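Local coordinates for protein molinate hydrolase (Gulosibacter molinativorax, PDB 4UB9) that binds zinc and hydrolyses the thiocarbamate pesticide molinate, as a member of the amidohydrolase family, at residues 57-61 with 62-66; 194-197 with 198-202; 226-229 with 230-234; 329-332 with 333-337. All coordinates share one frame; numbering follows the deposited sequence.

Contact 1: 57-61 with 62-66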
# COMPACT_ATOMS: atom_id res chain seq x y z
N VAL A 57 -17.78 -57.47 -1.13
CA VAL A 57 -18.56 -56.54 -0.33
C VAL A 57 -19.93 -56.35 -0.95
O VAL A 57 -20.05 -56.07 -2.15
CB VAL A 57 -17.90 -55.17 -0.24
CG1 VAL A 57 -18.78 -54.22 0.58
CG2 VAL A 57 -16.51 -55.29 0.34
N PHE A 58 -20.95 -56.54 -0.14
CA PHE A 58 -22.30 -56.52 -0.65
C PHE A 58 -23.08 -55.40 -0.01
O PHE A 58 -23.20 -55.32 1.23
CB PHE A 58 -23.03 -57.86 -0.43
CG PHE A 58 -24.34 -57.95 -1.15
CD1 PHE A 58 -24.39 -58.21 -2.50
CD2 PHE A 58 -25.55 -57.85 -0.46
CE1 PHE A 58 -25.59 -58.30 -3.17
CE2 PHE A 58 -26.77 -57.96 -1.12
CZ PHE A 58 -26.79 -58.18 -2.49
N ILE A 59 -23.65 -54.58 -0.87
CA ILE A 59 -24.41 -53.41 -0.44
C ILE A 59 -25.81 -53.49 -0.96
O ILE A 59 -26.03 -53.76 -2.13
CB ILE A 59 -23.78 -52.08 -0.93
CG1 ILE A 59 -22.36 -51.93 -0.37
CG2 ILE A 59 -24.63 -50.89 -0.55
CD1 ILE A 59 -21.42 -51.19 -1.31
N GLU A 60 -26.74 -53.18 -0.08
CA GLU A 60 -28.15 -53.27 -0.36
C GLU A 60 -28.86 -52.01 0.17
O GLU A 60 -28.80 -51.70 1.35
CB GLU A 60 -28.68 -54.50 0.35
CG GLU A 60 -29.94 -55.07 -0.24
CD GLU A 60 -30.40 -56.31 0.52
OE1 GLU A 60 -31.61 -56.43 0.82
OE2 GLU A 60 -29.54 -57.15 0.84
N ASP A 61 -29.53 -51.29 -0.73
CA ASP A 61 -30.23 -50.06 -0.38
C ASP A 61 -29.37 -49.05 0.39
O ASP A 61 -29.79 -48.49 1.41
CB ASP A 61 -31.51 -50.39 0.40
CG ASP A 61 -32.56 -51.05 -0.48
OD1 ASP A 61 -32.29 -51.29 -1.67
OD2 ASP A 61 -33.67 -51.33 -0.00
N GLY A 62 -28.15 -48.87 -0.09
CA GLY A 62 -27.23 -47.89 0.48
C GLY A 62 -26.38 -48.36 1.65
O GLY A 62 -25.37 -47.76 1.94
N ARG A 63 -26.76 -49.46 2.28
CA ARG A 63 -26.06 -50.00 3.45
C ARG A 63 -25.33 -51.32 3.18
O ARG A 63 -25.85 -52.21 2.48
CB ARG A 63 -27.03 -50.22 4.61
CG ARG A 63 -26.94 -49.18 5.72
CD ARG A 63 -27.80 -47.95 5.43
NE ARG A 63 -27.80 -46.83 6.40
CZ ARG A 63 -26.89 -46.56 7.35
NH1 ARG A 63 -25.81 -47.30 7.58
NH2 ARG A 63 -27.06 -45.49 8.09
N ILE A 64 -24.12 -51.43 3.73
CA ILE A 64 -23.34 -52.64 3.65
C ILE A 64 -24.07 -53.72 4.43
O ILE A 64 -24.32 -53.56 5.63
CB ILE A 64 -21.91 -52.48 4.19
CG1 ILE A 64 -21.10 -51.49 3.36
CG2 ILE A 64 -21.17 -53.81 4.17
CD1 ILE A 64 -19.78 -51.07 3.97
N THR A 65 -24.39 -54.81 3.75
CA THR A 65 -25.06 -55.98 4.40
C THR A 65 -24.15 -57.20 4.57
O THR A 65 -24.35 -57.98 5.48
CB THR A 65 -26.33 -56.42 3.65
OG1 THR A 65 -26.00 -56.71 2.28
CG2 THR A 65 -27.39 -55.34 3.70
N LYS A 66 -23.14 -57.33 3.72
CA LYS A 66 -22.25 -58.46 3.79
C LYS A 66 -20.83 -58.14 3.41
O LYS A 66 -20.58 -57.47 2.42
CB LYS A 66 -22.76 -59.56 2.85
CG LYS A 66 -23.57 -60.65 3.53
CD LYS A 66 -24.59 -61.30 2.61
CE LYS A 66 -25.07 -62.62 3.20
NZ LYS A 66 -26.56 -62.69 3.19
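Phe-58 faces two residues at once, Thr-65 and Lys-66, where strand 57-60 doubles back as strand 63-66. The directions lie 128° apart, antiparallel with marked twist. Phe-58 N donates to Lys-66 O (2.7 Å), and Phe-58 O receives Thr-65 N (2.8 Å) and Lys-66 N, which shifts the register by one. Glu-60 N reaches Arg-63 O (2.9 Å) almost straight. Asp-61 and Gly-62 form the corner, and glycine suits it because a CB there would run into Asp-61 O.

With chi1 at 56°, Thr-65 OG1 is turned toward the partner strand and gives Phe-58 O a third bond of 3.3 Å, from above the carbonyl plane. Thr-65 OG1 also lies at the edge of the Phe-58 ring, 3.0 Å from CD2, while Thr-65 CG2 rests on Glu-60 CB (3.7 Å). With an alanine here, Phe-58 O would probably be left to its two amide donors and Glu-60 CB would lose its methyl neighbour. On the face opposite Phe-58, Glu-60 and Lys-66, Ile-59 CG1 meets Ile-64 CG1 at 4.0 Å, branched chains suiting a buried surface. Paired through strand 55-60 with strand 36-39, this is a two-residue hairpin with a type I' turn and a classic bulge.

Contact 2: 194-197 with 198-202; sequences TVMS and RTFAD
Met-196 brings its terminal methyl to the Phe-200 ring, CE lying 3.5 Å from CD2 and approaching on a slant. Ser-197 OG is also oblique to the ring and comes closest to the side chain at Phe-200 CB, 3.0 Å. Arg-117 of the second subunit makes a cation-pi contact with the same ring. The other flat group, the Arg-198 guanidinium, has Asp-202 OD2 at its edge, in plane, but NH1 to OD2 is a long salt bridge of 3.9 Å, spanning one turn of the helix; Asp-202 OD1 forms a further salt bridge with Arg-193.

The methionine chain turns at its last torsion (chi3 -63°), which folds CE back over the first helical turn, where it also meets Ala-201 CB at 3.7 Å. A flexible thioether suits this place because it can fill the angle between a ring and a small methyl. Met-196 packs on Ile-112 and Phe-200 on Leu-115 of helix 111-118.

Ser-197 is the N-cap. Its OG accepts from Phe-200 N (3.1 Å, 150° at the hydrogen), and its carbonyl O takes Ala-201 N at 3.1 Å, the first regular bond of the helix. The small serine side chain can curl back in this way because its hydroxyl stands between the backbone N and carbonyl carbon (chi1 63°).

The second subunit adds acids around the same end: Glu-113 bonds to Ser-197 OG, and Asp-384 to Arg-198 N and Thr-199 OG1. The positive end of the helix dipole is thus met by a hydroxyl and carboxylates, which probably stabilises both the helix start and the subunit interface.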
# COMPACT_ATOMS: atom_id res chain seq x y z
N THR A 194 -9.41 -1.77 -0.18
CA THR A 194 -8.97 -0.54 -0.81
C THR A 194 -9.46 -0.37 -2.26
O THR A 194 -9.40 0.71 -2.80
CB THR A 194 -7.43 -0.41 -0.81
OG1 THR A 194 -6.83 -1.46 -1.59
CG2 THR A 194 -6.88 -0.46 0.64
N VAL A 195 -9.89 -1.44 -2.91
CA VAL A 195 -10.24 -1.37 -4.32
C VAL A 195 -11.58 -1.95 -4.68
O VAL A 195 -11.88 -2.16 -5.84
CB VAL A 195 -9.18 -2.05 -5.22
CG1 VAL A 195 -7.82 -1.42 -5.03
CG2 VAL A 195 -9.06 -3.53 -4.91
N MET A 196 -12.39 -2.26 -3.68
CA MET A 196 -13.72 -2.80 -3.90
C MET A 196 -14.74 -1.93 -3.14
O MET A 196 -14.35 -1.14 -2.29
CB MET A 196 -13.82 -4.23 -3.40
CG MET A 196 -13.75 -4.34 -1.89
SD MET A 196 -13.47 -6.02 -1.27
CE MET A 196 -14.96 -6.81 -1.87
N SER A 197 -16.01 -2.06 -3.49
CA SER A 197 -17.02 -1.31 -2.81
C SER A 197 -17.13 -1.80 -1.36
O SER A 197 -17.03 -3.00 -1.09
CB SER A 197 -18.40 -1.42 -3.50
OG SER A 197 -18.87 -2.74 -3.50
N ARG A 198 -17.37 -0.86 -0.46
CA ARG A 198 -17.65 -1.20 0.92
C ARG A 198 -18.93 -2.03 1.01
O ARG A 198 -19.00 -3.00 1.77
CB ARG A 198 -17.74 0.07 1.75
CG ARG A 198 -18.01 -0.13 3.23
CD ARG A 198 -18.10 1.24 3.91
NE ARG A 198 -19.00 2.22 3.26
CZ ARG A 198 -20.33 2.12 3.07
NH1 ARG A 198 -21.02 1.03 3.43
NH2 ARG A 198 -20.97 3.12 2.48
N THR A 199 -19.91 -1.68 0.21
CA THR A 199 -21.20 -2.38 0.25
C THR A 199 -21.02 -3.87 -0.06
O THR A 199 -21.54 -4.74 0.66
CB THR A 199 -22.18 -1.79 -0.77
OG1 THR A 199 -22.37 -0.40 -0.49
CG2 THR A 199 -23.51 -2.51 -0.70
N PHE A 200 -20.26 -4.17 -1.11
CA PHE A 200 -20.03 -5.59 -1.50
C PHE A 200 -19.17 -6.30 -0.46
O PHE A 200 -19.47 -7.39 -0.05
CB PHE A 200 -19.36 -5.67 -2.87
CG PHE A 200 -19.13 -7.09 -3.35
CD1 PHE A 200 -20.17 -8.00 -3.40
CD2 PHE A 200 -17.89 -7.49 -3.75
CE1 PHE A 200 -19.96 -9.30 -3.81
CE2 PHE A 200 -17.66 -8.78 -4.18
CZ PHE A 200 -18.70 -9.69 -4.22
N ALA A 201 -18.13 -5.64 0.00
CA ALA A 201 -17.26 -6.21 1.03
C ALA A 201 -18.04 -6.54 2.31
O ALA A 201 -17.89 -7.60 2.89
CB ALA A 201 -16.12 -5.29 1.35
N ASP A 202 -18.94 -5.65 2.70
CA ASP A 202 -19.76 -5.88 3.91
C ASP A 202 -20.73 -7.01 3.72
O ASP A 202 -20.99 -7.81 4.61
CB ASP A 202 -20.54 -4.60 4.33
CG ASP A 202 -19.66 -3.54 4.92
OD1 ASP A 202 -18.48 -3.80 5.24
OD2 ASP A 202 -20.11 -2.38 5.03

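Contact 3: 226-229 with 230-234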
# COMPACT_ATOMS: atom_id res chain seq x y z
N PRO A 226 -25.58 -16.28 24.81
CA PRO A 226 -26.71 -16.49 23.92
C PRO A 226 -26.36 -16.48 22.44
O PRO A 226 -27.06 -17.10 21.63
CB PRO A 226 -27.65 -15.30 24.25
CG PRO A 226 -26.81 -14.31 24.99
CD PRO A 226 -25.77 -15.13 25.70
N LEU A 227 -25.33 -15.73 22.08
CA LEU A 227 -24.93 -15.62 20.65
C LEU A 227 -24.42 -16.94 20.11
O LEU A 227 -24.87 -17.41 19.06
CB LEU A 227 -23.90 -14.54 20.45
CG LEU A 227 -24.41 -13.12 20.75
CD1 LEU A 227 -23.27 -12.12 20.60
CD2 LEU A 227 -25.56 -12.71 19.84
N ILE A 228 -23.53 -17.57 20.87
CA ILE A 228 -23.03 -18.89 20.48
C ILE A 228 -24.11 -19.96 20.52
O ILE A 228 -24.22 -20.80 19.64
CB ILE A 228 -21.82 -19.37 21.29
CG1 ILE A 228 -21.36 -20.74 20.79
CG2 ILE A 228 -22.12 -19.48 22.78
CD1 ILE A 228 -20.81 -20.73 19.38
N ARG A 229 -24.98 -19.90 21.52
CA ARG A 229 -26.08 -20.84 21.58
C ARG A 229 -27.01 -20.73 20.39
O ARG A 229 -27.38 -21.72 19.78
CB ARG A 229 -26.88 -20.64 22.85
CG ARG A 229 -27.97 -21.68 22.93
CD ARG A 229 -28.44 -21.77 24.37
NE ARG A 229 -29.38 -22.85 24.52
CZ ARG A 229 -29.99 -23.16 25.66
NH1 ARG A 229 -29.74 -22.48 26.78
NH2 ARG A 229 -30.85 -24.18 25.68
N GLU A 230 -27.38 -19.51 20.08
CA GLU A 230 -28.22 -19.26 18.92
C GLU A 230 -27.59 -19.73 17.59
O GLU A 230 -28.27 -20.29 16.71
CB GLU A 230 -28.52 -17.76 18.86
CG GLU A 230 -29.08 -17.27 17.54
CD GLU A 230 -29.23 -15.75 17.48
OE1 GLU A 230 -28.31 -14.99 17.91
OE2 GLU A 230 -30.29 -15.31 16.99
N TYR A 231 -26.29 -19.45 17.47
CA TYR A 231 -25.53 -19.88 16.30
C TYR A 231 -25.62 -21.40 16.14
O TYR A 231 -25.97 -21.89 15.11
CB TYR A 231 -24.06 -19.46 16.41
CG TYR A 231 -23.25 -20.00 15.26
CD1 TYR A 231 -23.34 -19.40 13.99
CD2 TYR A 231 -22.46 -21.12 15.40
CE1 TYR A 231 -22.62 -19.89 12.93
CE2 TYR A 231 -21.73 -21.63 14.35
CZ TYR A 231 -21.82 -21.02 13.12
OH TYR A 231 -21.12 -21.50 12.03
N LEU A 232 -25.34 -22.11 17.22
CA LEU A 232 -25.39 -23.56 17.21
C LEU A 232 -26.78 -24.06 16.84
O LEU A 232 -26.92 -25.07 16.18
CB LEU A 232 -24.93 -24.14 18.54
CG LEU A 232 -23.45 -23.89 18.84
CD1 LEU A 232 -23.11 -24.22 20.27
CD2 LEU A 232 -22.54 -24.69 17.93
N GLU A 233 -27.81 -23.36 17.28
CA GLU A 233 -29.18 -23.74 16.95
C GLU A 233 -29.54 -23.50 15.50
O GLU A 233 -30.60 -23.89 15.06
CB GLU A 233 -30.17 -23.06 17.87
CG GLU A 233 -30.33 -23.91 19.13
CD GLU A 233 -30.80 -23.12 20.34
OE1 GLU A 233 -31.37 -22.02 20.16
OE2 GLU A 233 -30.62 -23.63 21.47
N ARG A 234 -28.66 -22.89 14.72
CA ARG A 234 -28.93 -22.74 13.29
C ARG A 234 -28.72 -24.00 12.48
O ARG A 234 -29.15 -24.08 11.36
CB ARG A 234 -28.06 -21.68 12.64
CG ARG A 234 -28.39 -20.29 13.07
CD ARG A 234 -27.19 -19.40 12.80
NE ARG A 234 -27.49 -18.02 13.09
CZ ARG A 234 -28.12 -17.23 12.25
NH1 ARG A 234 -28.40 -15.99 12.61
NH2 ARG A 234 -28.48 -17.67 11.04
O HOH W 1 -25.61 -15.45 17.43
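Pro-226 opens the run by accepting Glu-230 N at its carbonyl O (2.9 Å). A proline has no N-H to give the preceding turn, and the helix is kinked at this point, so the residue fits a place where that bond is missing.

Leu-227 O has two donors, Tyr-231 N and a water at 2.7 Å. The water also donates to Glu-230 OE1 (2.8 Å), so one solvent molecule ties a helix carbonyl to the extended glutamate chain beside it.

Ile-228 holds Leu-232 N on its carbonyl O, and its side chain supplies the apolar part of the contact. With CG1 anti to the backbone N (chi1 -179°), the longer branch is laid toward the next turn: Ile-228 CG1 touches Leu-232 CD1 at 3.9 Å, and Ile-228 CD1 comes within 4.3 Å of Tyr-231 CD2. An alanine in place of Leu-232 would probably open a gap beside Ile-228 CG1 and take away the apolar cover of that turn.

Arg-229 O accepts Glu-233 N, and its side chain reaches the same glutamate. NE to OE2 is a salt bridge with a weak hydrogen bond of 3.4 Å; the oxygen lies near the guanidinium edge, though the two planes are 67° apart. Long charged chains suit this exposed flank, where Arg-229 also lies along Glu-271 and Arg-274 of helix 262-275.

With Ile-228, Tyr-231 and Leu-232 buried and Arg-229, Glu-230 and Glu-233 exposed, the helix is amphipathic. Ile-228 packs against Leu-268 of helix 262-275 and, with Tyr-231, against Ile-175 of strand 174-175. Tyr-231 OH bonds to Ala-171 O and Thr-173 N, fastening helix 221-232 to the chain that leads into that strand.

Contact 4: 329-332 with 333-337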
# COMPACT_ATOMS: atom_id res chain seq x y z
N GLN A 329 -1.30 -30.54 8.52
CA GLN A 329 -1.34 -30.09 7.10
C GLN A 329 0.08 -29.93 6.63
O GLN A 329 0.70 -28.90 6.86
CB GLN A 329 -2.10 -28.79 6.92
CG GLN A 329 -3.58 -29.02 7.16
CD GLN A 329 -4.41 -27.76 7.17
OE1 GLN A 329 -4.01 -26.73 6.65
NE2 GLN A 329 -5.57 -27.86 7.75
N PRO A 330 0.63 -31.01 6.07
CA PRO A 330 1.99 -31.01 5.67
C PRO A 330 2.15 -30.67 4.21
O PRO A 330 1.22 -30.57 3.42
CB PRO A 330 2.38 -32.45 5.90
CG PRO A 330 1.17 -33.17 5.42
CD PRO A 330 0.02 -32.35 5.91
N THR A 331 3.40 -30.59 3.88
CA THR A 331 3.84 -30.21 2.60
C THR A 331 4.87 -31.28 2.17
O THR A 331 5.61 -31.80 3.00
CB THR A 331 4.43 -28.83 2.79
OG1 THR A 331 4.28 -28.07 1.60
CG2 THR A 331 5.79 -28.91 3.28
N THR A 332 4.85 -31.67 0.91
CA THR A 332 5.80 -32.66 0.41
C THR A 332 7.18 -32.06 0.34
O THR A 332 7.36 -30.84 0.37
CB THR A 332 5.46 -33.16 -0.99
OG1 THR A 332 5.49 -32.08 -1.92
CG2 THR A 332 4.10 -33.80 -1.04
N ILE A 333 8.17 -32.91 0.22
CA ILE A 333 9.56 -32.42 0.09
C ILE A 333 9.74 -31.44 -1.07
O ILE A 333 10.34 -30.40 -0.92
CB ILE A 333 10.51 -33.62 -0.12
CG1 ILE A 333 10.63 -34.39 1.21
CG2 ILE A 333 11.89 -33.16 -0.61
CD1 ILE A 333 11.11 -35.83 1.05
N ALA A 334 9.16 -31.80 -2.21
CA ALA A 334 9.29 -31.02 -3.43
C ALA A 334 8.55 -29.69 -3.36
O ALA A 334 9.08 -28.63 -3.69
CB ALA A 334 8.80 -31.81 -4.61
N GLN A 335 7.30 -29.74 -2.90
CA GLN A 335 6.49 -28.52 -2.73
C GLN A 335 7.17 -27.54 -1.78
O GLN A 335 7.31 -26.36 -2.07
CB GLN A 335 5.07 -28.88 -2.26
CG GLN A 335 4.23 -27.70 -1.85
CD GLN A 335 3.93 -26.71 -2.98
OE1 GLN A 335 3.80 -27.06 -4.17
NE2 GLN A 335 3.77 -25.46 -2.59
N GLN A 336 7.64 -28.06 -0.67
CA GLN A 336 8.29 -27.20 0.33
C GLN A 336 9.57 -26.64 -0.20
O GLN A 336 9.98 -25.53 0.15
CB GLN A 336 8.60 -27.99 1.65
CG GLN A 336 9.12 -27.09 2.79
CD GLN A 336 8.15 -25.93 3.21
OE1 GLN A 336 8.58 -24.79 3.46
NE2 GLN A 336 6.88 -26.23 3.29
N ALA A 337 10.29 -27.47 -0.94
CA ALA A 337 11.55 -26.98 -1.54
C ALA A 337 11.26 -25.86 -2.55
O ALA A 337 12.04 -24.91 -2.67
CB ALA A 337 12.28 -28.12 -2.24
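Thr-332 makes both hydrogen bonds that join the loop to the helix beginning at Ile-333. As N-cap, it accepts Gln-335 N at OG1 (3.1 Å, 159° at the hydrogen), and its carbonyl O takes Gln-336 N at 3.0 Å, starting the regular helical pattern. A chi1 of 62° swings OG1 over the first turn, to the amide three residues on. Threonine suits the cap because its short side chain puts a hydroxyl within reach of that amide and can also pack on Val-403 of helix 400-410. Glu-392 also binds Thr-332 OG1, and Glu-410 takes Ile-333 N; these carboxylates would probably interact favourably with the positive end of the helix dipole.

The remaining contacts are van der Waals. Thr-332 OG1 sits 3.2 Å from Gln-335 CB. Thr-331 OG1 lies against Gln-335 CG at 3.5 Å, a buried hydroxyl for which the model offers no hydrogen-bond partner; the fit of Thr-331 to Gln-336 is doubtful. Gln-329, earlier in the loop, touches the zinc ligand His-302.

The loop leads from strand 326-328 into helix 333-341. Helix 400-410 covers it with Trp-404 and Met-408 on Pro-330, and Ser-350 of helix 347-350 meets Thr-331.

In the fold
From the N terminus, the four contacts follow one another in series, none enclosing or crossing another, each a short local turn of the chain. Contact 1 closes a hairpin in a small mixed sheet, on the opposite side of the chain's centre from contact 2, their centres about 51 Å apart. Contacts 2, 3 and 4 all fall in the amidohydrolase range, which belongs to the TIM-barrel clan. Contact 2 starts helix 198-209 at the subunit interface; contact 3 lies on the next helix, 221-232, about 14 Å away between nearest atoms. Contact 4 starts helix 333-341 after strand 326-328, across the chain's centre from contact 3.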